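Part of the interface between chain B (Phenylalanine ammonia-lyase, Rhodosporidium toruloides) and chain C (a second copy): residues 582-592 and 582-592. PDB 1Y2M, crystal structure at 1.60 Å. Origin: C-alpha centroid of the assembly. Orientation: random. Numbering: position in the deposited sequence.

Chain B, residues 582-592: AKRLEQTNSYD
Chain C (582-592) AKRLEQTNSYD

Two like-charged guanidinium groups meet at the centre of this contact: NH1 of Arg B584 lies 3.4 Å from NH1 of Arg C584, a pair of donors that cannot bond to each other. Glutamine carbonyls compensate. Arg B584 NH1 donates to Gln C587 OE1 (2.8 Å, 150°) and Arg C584 NH1 to Gln B587 OE1 (2.6 Å, 139°), each acceptor near the guanidinium plane, at its edge. Within each chain NH1 also reaches its own glutamine: Arg B584 NH1 to Gln B587 OE1 at 3.2 Å, Arg C584 NH1 to Gln C587 OE1 at 3.4 Å, the latter weak. Each OE1 thus accepts from both arginines.

Like residues face like: CA of Arg B584 is 10.5 Å from CA of Arg C584, and CA of Gln B587 9.1 Å from CA of Gln C587. Each stretch enters as helix (phi/psi near -65/-42), then passes through a type I turn, from Thr B588 to Tyr B591 and likewise from Thr C588 to Tyr C591. Both arginines are t, p, t with CB sideways, their long chains bringing the charge inward; both glutamines are p, t with CB toward the partner.

Lysine methylenes pack at the flanks: Lys B583 CD lies 3.9 Å from Tyr C591 OH, and Lys C583 CE 4.2 Å from Tyr B591 OH. Both tyrosines are m.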

# COMPACT_ATOMS: atom_id res chain seq x y z
N ALA B 582 -7.00 7.81 -47.72
CA ALA B 582 -6.80 8.32 -46.36
C ALA B 582 -7.14 7.26 -45.35
O ALA B 582 -6.37 6.98 -44.43
CB ALA B 582 -7.67 9.57 -46.11
N LYS B 583 -8.32 6.68 -45.50
CA LYS B 583 -8.79 5.73 -44.51
C LYS B 583 -7.86 4.51 -44.47
O LYS B 583 -7.48 4.03 -43.40
CB LYS B 583 -10.23 5.33 -44.81
CG LYS B 583 -10.79 4.26 -43.87
CD LYS B 583 -12.28 4.47 -43.51
CE LYS B 583 -12.47 5.14 -42.11
NZ LYS B 583 -13.63 6.08 -42.08
N ARG B 584 -7.43 4.05 -45.64
CA ARG B 584 -6.58 2.85 -45.68
C ARG B 584 -5.17 3.13 -45.11
O ARG B 584 -4.64 2.33 -44.36
CB ARG B 584 -6.46 2.32 -47.12
CG ARG B 584 -5.63 1.05 -47.27
CD ARG B 584 -6.09 -0.06 -46.31
NE ARG B 584 -5.34 -1.30 -46.52
CZ ARG B 584 -5.49 -2.38 -45.79
NH1 ARG B 584 -6.32 -2.38 -44.75
NH2 ARG B 584 -4.77 -3.46 -46.04
N LEU B 585 -4.57 4.23 -45.50
CA LEU B 585 -3.20 4.51 -45.04
C LEU B 585 -3.11 4.62 -43.53
O LEU B 585 -2.09 4.25 -42.95
CB LEU B 585 -2.66 5.76 -45.70
CG LEU B 585 -2.37 5.61 -47.19
CD1 LEU B 585 -2.31 7.00 -47.80
CD2 LEU B 585 -1.07 4.85 -47.42
N GLU B 586 -4.16 5.12 -42.88
CA GLU B 586 -4.15 5.24 -41.40
C GLU B 586 -3.90 3.89 -40.74
O GLU B 586 -3.39 3.81 -39.62
CB GLU B 586 -5.47 5.82 -40.88
CG GLU B 586 -5.58 5.83 -39.36
CD GLU B 586 -6.55 6.89 -38.79
OE1 GLU B 586 -6.87 7.88 -39.49
OE2 GLU B 586 -6.94 6.72 -37.61
N GLN B 587 -4.24 2.82 -41.44
CA GLN B 587 -4.17 1.51 -40.86
C GLN B 587 -3.02 0.64 -41.36
O GLN B 587 -2.80 -0.44 -40.84
CB GLN B 587 -5.54 0.82 -40.95
CG GLN B 587 -5.93 0.35 -42.26
CD GLN B 587 -7.44 0.08 -42.42
OE1 GLN B 587 -7.91 0.05 -43.51
NE2 GLN B 587 -8.17 -0.15 -41.32
N THR B 588 -2.26 1.12 -42.34
CA THR B 588 -1.11 0.40 -42.86
C THR B 588 0.20 1.07 -42.46
O THR B 588 1.23 0.88 -43.11
CB THR B 588 -1.20 0.27 -44.36
OG1 THR B 588 -1.27 1.57 -44.96
CG2 THR B 588 -2.47 -0.52 -44.72
N ASN B 589 0.19 1.71 -41.30
CA ASN B 589 1.35 2.41 -40.79
C ASN B 589 2.46 1.48 -40.24
O ASN B 589 3.55 1.97 -39.89
CB ASN B 589 0.94 3.50 -39.79
CG ASN B 589 -0.00 2.99 -38.66
OD1 ASN B 589 -0.75 2.00 -38.84
ND2 ASN B 589 0.03 3.67 -37.49
N SER B 590 2.21 0.15 -40.24
CA SER B 590 3.25 -0.84 -39.93
C SER B 590 3.81 -1.53 -41.16
O SER B 590 4.61 -2.42 -40.99
CB SER B 590 2.75 -1.91 -38.97
OG SER B 590 2.25 -1.29 -37.79
N TYR B 591 3.33 -1.18 -42.37
CA TYR B 591 3.82 -1.75 -43.60
C TYR B 591 5.06 -1.03 -44.06
O TYR B 591 5.18 0.20 -43.89
CB TYR B 591 2.80 -1.57 -44.74
CG TYR B 591 1.58 -2.47 -44.77
CD1 TYR B 591 1.13 -2.96 -45.99
CD2 TYR B 591 0.85 -2.78 -43.64
CE1 TYR B 591 0.02 -3.76 -46.08
CE2 TYR B 591 -0.29 -3.59 -43.73
CZ TYR B 591 -0.68 -4.06 -44.97
OH TYR B 591 -1.77 -4.87 -45.16
N ASP B 592 5.95 -1.79 -44.69
CA ASP B 592 7.08 -1.23 -45.37
C ASP B 592 6.58 -0.39 -46.57
O ASP B 592 5.44 -0.56 -47.06
CB ASP B 592 8.01 -2.33 -45.79
CG ASP B 592 8.92 -2.82 -44.65
OD1 ASP B 592 8.80 -2.37 -43.49
OD2 ASP B 592 9.76 -3.71 -44.92
N ALA C 582 -9.99 -12.17 -46.51
CA ALA C 582 -9.59 -12.65 -45.18
C ALA C 582 -8.93 -11.57 -44.40
O ALA C 582 -9.29 -11.33 -43.22
CB ALA C 582 -8.67 -13.86 -45.30
N LYS C 583 -7.95 -10.90 -45.01
CA LYS C 583 -7.19 -9.93 -44.26
C LYS C 583 -8.06 -8.73 -43.97
O LYS C 583 -7.97 -8.18 -42.90
CB LYS C 583 -5.88 -9.54 -44.96
CG LYS C 583 -5.93 -8.34 -45.93
CD LYS C 583 -4.51 -7.86 -46.33
CE LYS C 583 -4.54 -6.93 -47.59
NZ LYS C 583 -4.74 -7.59 -48.96
N ARG C 584 -8.93 -8.34 -44.91
CA ARG C 584 -9.67 -7.10 -44.77
C ARG C 584 -10.77 -7.24 -43.72
O ARG C 584 -10.99 -6.35 -42.89
CB ARG C 584 -10.26 -6.66 -46.12
CG ARG C 584 -11.09 -5.39 -46.09
CD ARG C 584 -10.37 -4.25 -45.46
NE ARG C 584 -11.11 -3.00 -45.48
CZ ARG C 584 -10.75 -1.91 -44.83
NH1 ARG C 584 -9.60 -1.87 -44.16
NH2 ARG C 584 -11.49 -0.83 -44.87
N LEU C 585 -11.42 -8.39 -43.77
CA LEU C 585 -12.57 -8.67 -42.87
C LEU C 585 -12.12 -8.63 -41.42
O LEU C 585 -12.82 -8.14 -40.56
CB LEU C 585 -13.25 -9.98 -43.22
CG LEU C 585 -14.05 -9.88 -44.53
CD1 LEU C 585 -14.37 -11.26 -45.05
CD2 LEU C 585 -15.29 -9.01 -44.39
N GLU C 586 -10.89 -9.06 -41.17
CA GLU C 586 -10.39 -9.02 -39.79
C GLU C 586 -10.36 -7.58 -39.22
O GLU C 586 -10.34 -7.41 -38.00
CB GLU C 586 -8.99 -9.66 -39.70
CG GLU C 586 -7.88 -8.62 -39.77
CD GLU C 586 -6.51 -9.20 -40.13
OE1 GLU C 586 -6.06 -10.13 -39.39
OE2 GLU C 586 -5.89 -8.69 -41.12
N GLN C 587 -10.34 -6.54 -40.05
CA GLN C 587 -10.23 -5.21 -39.54
C GLN C 587 -11.50 -4.38 -39.71
O GLN C 587 -11.50 -3.20 -39.41
CB GLN C 587 -8.98 -4.51 -40.11
CG GLN C 587 -9.04 -4.11 -41.54
CD GLN C 587 -7.66 -4.12 -42.24
OE1 GLN C 587 -7.57 -4.49 -43.39
NE2 GLN C 587 -6.60 -3.68 -41.54
N THR C 588 -12.55 -4.97 -40.28
CA THR C 588 -13.81 -4.22 -40.46
C THR C 588 -14.91 -4.81 -39.57
O THR C 588 -16.14 -4.67 -39.85
CB THR C 588 -14.20 -4.21 -41.93
OG1 THR C 588 -14.42 -5.56 -42.35
CG2 THR C 588 -13.08 -3.49 -42.76
N ASN C 589 -14.47 -5.39 -38.44
CA ASN C 589 -15.35 -6.02 -37.48
C ASN C 589 -16.20 -5.04 -36.67
O ASN C 589 -17.12 -5.50 -35.94
CB ASN C 589 -14.59 -7.00 -36.56
CG ASN C 589 -13.34 -6.40 -35.94
OD1 ASN C 589 -12.73 -5.48 -36.49
ND2 ASN C 589 -12.92 -6.98 -34.80
N SER C 590 -15.98 -3.72 -36.84
CA SER C 590 -16.85 -2.70 -36.27
C SER C 590 -17.81 -2.06 -37.26
O SER C 590 -18.59 -1.19 -36.88
CB SER C 590 -15.99 -1.60 -35.65
OG SER C 590 -15.19 -2.16 -34.64
N TYR C 591 -17.75 -2.50 -38.52
CA TYR C 591 -18.68 -2.06 -39.55
C TYR C 591 -20.03 -2.79 -39.46
O TYR C 591 -20.06 -4.00 -39.15
CB TYR C 591 -18.10 -2.35 -40.94
CG TYR C 591 -17.00 -1.45 -41.45
CD1 TYR C 591 -15.89 -1.14 -40.68
CD2 TYR C 591 -17.06 -0.93 -42.75
CE1 TYR C 591 -14.88 -0.34 -41.19
CE2 TYR C 591 -16.09 -0.13 -43.26
CZ TYR C 591 -15.00 0.18 -42.49
OH TYR C 591 -14.02 1.00 -43.02
N ASP C 592 -21.10 -2.08 -39.80
CA ASP C 592 -22.40 -2.73 -40.02
C ASP C 592 -22.32 -3.59 -41.26
O ASP C 592 -21.46 -3.38 -42.16
CB ASP C 592 -23.50 -1.68 -40.16
CG ASP C 592 -23.87 -1.02 -38.82
OD1 ASP C 592 -23.31 -1.37 -37.75
OD2 ASP C 592 -24.73 -0.13 -38.89
O HOH W 1 -9.91 1.53 -44.99